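Glutaredoxin-glutathione complex (Polygonaceae, PDB 5KQA) binds glutathione and, as a glutaredoxin, probably uses it to reduce disulfides through a thioredoxin-type CxxC motif. Local coordinates at residues V40-T45 / I67-E72. Numbering follows the deposited sequence.
With GSH (glutathione), chain B.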
loop_
_atom_site.group_PDB
_atom_site.type_symbol
_atom_site.label_atom_id
_atom_site.label_comp_id
_atom_site.label_asym_id
_atom_site.label_seq_id
_atom_site.Cartn_x
_atom_site.Cartn_y
_atom_site.Cartn_z
ATOM N N VAL A 40 0.963 -4.673 1.353
ATOM C CA VAL A 40 1.210 -4.029 0.065
ATOM C C VAL A 40 1.501 -2.556 0.273
ATOM O O VAL A 40 0.799 -1.870 1.021
ATOM C CB VAL A 40 0.014 -4.144 -0.920
ATOM C CG1 VAL A 40 0.366 -3.479 -2.263
ATOM C CG2 VAL A 40 -0.397 -5.596 -1.129
ATOM N N VAL A 41 2.524 -2.066 -0.414
ATOM C CA VAL A 41 2.841 -0.652 -0.381
ATOM C C VAL A 41 2.737 -0.063 -1.781
ATOM O O VAL A 41 3.663 -0.199 -2.571
ATOM C CB VAL A 41 4.249 -0.400 0.180
ATOM C CG1 VAL A 41 4.517 1.089 0.236
ATOM C CG2 VAL A 41 4.386 -1.013 1.580
ATOM N N PHE A 42 1.614 0.586 -2.100
ATOM C CA PHE A 42 1.536 1.309 -3.365
ATOM C C PHE A 42 2.398 2.549 -3.214
ATOM O O PHE A 42 2.227 3.331 -2.294
ATOM C CB PHE A 42 0.105 1.661 -3.755
ATOM C CG PHE A 42 -0.739 0.464 -4.073
ATOM C CD1 PHE A 42 -0.675 -0.135 -5.327
ATOM C CD2 PHE A 42 -1.587 -0.074 -3.118
ATOM C CE1 PHE A 42 -1.453 -1.250 -5.628
ATOM C CE2 PHE A 42 -2.378 -1.188 -3.410
ATOM C CZ PHE A 42 -2.304 -1.779 -4.671
ATOM N N SER A 43 3.337 2.703 -4.133
ATOM C CA SER A 43 4.481 3.578 -3.931
ATOM C C SER A 43 4.836 4.363 -5.201
ATOM O O SER A 43 4.311 4.083 -6.289
ATOM C CB SER A 43 5.674 2.720 -3.477
ATOM O OG SER A 43 6.867 3.470 -3.337
ATOM N N LYS A 44 5.714 5.351 -5.060
ATOM C CA LYS A 44 6.454 5.876 -6.216
ATOM C C LYS A 44 7.951 5.842 -5.894
ATOM O O LYS A 44 8.347 6.018 -4.742
ATOM C CB LYS A 44 5.982 7.283 -6.587
ATOM C CG LYS A 44 4.628 7.268 -7.307
ATOM C CD LYS A 44 4.145 8.672 -7.668
ATOM C CE LYS A 44 2.834 8.611 -8.452
ATOM N NZ LYS A 44 2.327 9.966 -8.799
ATOM N N THR A 45 8.775 5.570 -6.900
ATOM C CA THR A 45 10.191 5.270 -6.674
ATOM C C THR A 45 10.941 6.346 -5.884
ATOM O O THR A 45 11.780 6.042 -5.041
ATOM C CB THR A 45 10.932 5.060 -8.012
ATOM O OG1 THR A 45 10.167 4.188 -8.848
ATOM C CG2 THR A 45 12.319 4.458 -7.773
ATOM N N ILE A 67 4.718 -1.685 -5.071
ATOM C CA ILE A 67 4.240 -1.457 -6.421
ATOM C C ILE A 67 4.497 0.006 -6.754
ATOM O O ILE A 67 3.865 0.900 -6.199
ATOM C CB ILE A 67 2.735 -1.791 -6.578
ATOM C CG1 ILE A 67 2.459 -3.272 -6.259
ATOM C CG2 ILE A 67 2.261 -1.461 -7.991
ATOM C CD1 ILE A 67 2.979 -4.250 -7.343
ATOM N N GLU A 68 5.446 0.245 -7.648
ATOM C CA GLU A 68 5.839 1.607 -7.997
ATOM C C GLU A 68 4.964 2.144 -9.115
ATOM O O GLU A 68 5.143 1.763 -10.268
ATOM C CB GLU A 68 7.311 1.648 -8.422
ATOM C CG GLU A 68 8.293 1.129 -7.379
ATOM C CD GLU A 68 8.469 2.090 -6.215
ATOM O OE1 GLU A 68 7.638 3.008 -6.084
ATOM O OE2 GLU A 68 9.440 1.939 -5.437
ATOM N N LEU A 69 4.028 3.031 -8.785
ATOM C CA LEU A 69 3.056 3.497 -9.772
ATOM C C LEU A 69 3.711 4.211 -10.962
ATOM O O LEU A 69 3.227 4.124 -12.100
ATOM C CB LEU A 69 2.038 4.421 -9.114
ATOM C CG LEU A 69 1.219 3.838 -7.970
ATOM C CD1 LEU A 69 0.158 4.853 -7.558
ATOM C CD2 LEU A 69 0.607 2.514 -8.380
ATOM N N ASP A 70 4.818 4.896 -10.697
ATOM C CA ASP A 70 5.541 5.637 -11.735
ATOM C C ASP A 70 6.200 4.709 -12.756
ATOM O O ASP A 70 6.652 5.150 -13.805
ATOM C CB ASP A 70 6.608 6.533 -11.097
ATOM C CG ASP A 70 7.545 5.757 -10.212
ATOM O OD1 ASP A 70 7.047 5.059 -9.306
ATOM O OD2 ASP A 70 8.771 5.810 -10.430
ATOM N N GLN A 71 6.263 3.422 -12.438
ATOM C CA GLN A 71 6.881 2.451 -13.331
ATOM C C GLN A 71 5.853 1.516 -13.947
ATOM O O GLN A 71 6.196 0.595 -14.682
ATOM C CB GLN A 71 7.929 1.649 -12.578
ATOM C CG GLN A 71 9.052 2.531 -12.065
ATOM C CD GLN A 71 10.216 1.727 -11.599
ATOM O OE1 GLN A 71 10.690 0.859 -12.321
ATOM N NE2 GLN A 71 10.682 1.989 -10.377
ATOM N N GLU A 72 4.588 1.745 -13.626
ATOM C CA GLU A 72 3.517 0.934 -14.182
ATOM C C GLU A 72 2.874 1.704 -15.331
ATOM O O GLU A 72 2.647 2.908 -15.207
ATOM C CB GLU A 72 2.488 0.591 -13.100
ATOM C CG GLU A 72 3.047 -0.256 -11.959
ATOM C CD GLU A 72 3.252 -1.715 -12.345
ATOM O OE1 GLU A 72 2.639 -2.171 -13.328
ATOM O OE2 GLU A 72 4.020 -2.414 -11.654
HETATM N N1 GSH B . 1.114 12.575 4.928
HETATM C CA1 GSH B . 1.429 11.754 3.804
HETATM C C1 GSH B . 2.104 10.509 4.332
HETATM O O11 GSH B . 2.129 9.457 3.636
HETATM O O12 GSH B . 2.630 10.522 5.480
HETATM C CB1 GSH B . 2.316 12.506 2.821
HETATM C CG1 GSH B . 2.711 11.613 1.649
HETATM C CD1 GSH B . 3.065 12.425 0.405
HETATM O OE1 GSH B . 3.060 13.642 0.437
HETATM N N2 GSH B . 3.406 11.759 -0.811
HETATM C CA2 GSH B . 3.733 12.488 -1.995
HETATM C C2 GSH B . 2.667 12.362 -3.055
HETATM O O2 GSH B . 2.042 11.324 -3.209
HETATM C CB2 GSH B . 4.952 11.909 -2.676
HETATM S SG2 GSH B . 6.454 12.431 -1.895
HETATM N N3 GSH B . 2.432 13.464 -3.918
HETATM C CA3 GSH B . 1.460 13.345 -4.951
HETATM C C3 GSH B . 1.921 12.269 -5.933
HETATM O O31 GSH B . 1.076 11.570 -6.552
HETATM O O32 GSH B . 3.150 12.053 -6.142
#
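Thr-45 OG1 is gripped by two groups of segment 67-72: it donates to Asp-70 OD2 (2.7 Å), on that oxygen's syn lone pair, and accepts from Gln-71 NE2, close to the plane of the Gln-71 amide. These bonds lie just past the C-terminal ends of parallel strands 39-43 and 65-68, which helix 48-60 joins into a beta-alpha-beta unit of the thioredoxin fold. Thr-45 OG1 reaches both partners because it lies beside its own backbone N, anti to the carbonyl carbon (chi1 -47°). That N also bonds to Asp-70 OD1 (3.0 Å), from above the carboxylate plane, so one residue uses both oxygens of Asp-70. A valine in place of Thr-45 would probably leave Asp-70 OD2 and Gln-71 NE2 without their shared hydroxyl, the amide freer to turn. Between the strands, Ile-67 N bonds to Val-41 O and Ser-43 N to Ile-67 O (2.8 Å); Leu-69 N, starting the 3-10 segment, carries the ladder on to Ser-43 O. Phe-42 CD1 packs against Ile-67 CB (4.0 Å) on the face covered by helix 20-35, where Leu-33 touches both side chains; on the other, Lys-54 NZ forms a salt bridge to Glu-68 OE2 and a hydrogen bond to Ser-43 OG. Lys-44, of the glutathione pocket, extends beyond CG to the ligand's glycine carboxylate, where NZ meets O31 at 3.0 Å and O32 only weakly at 3.5 Å.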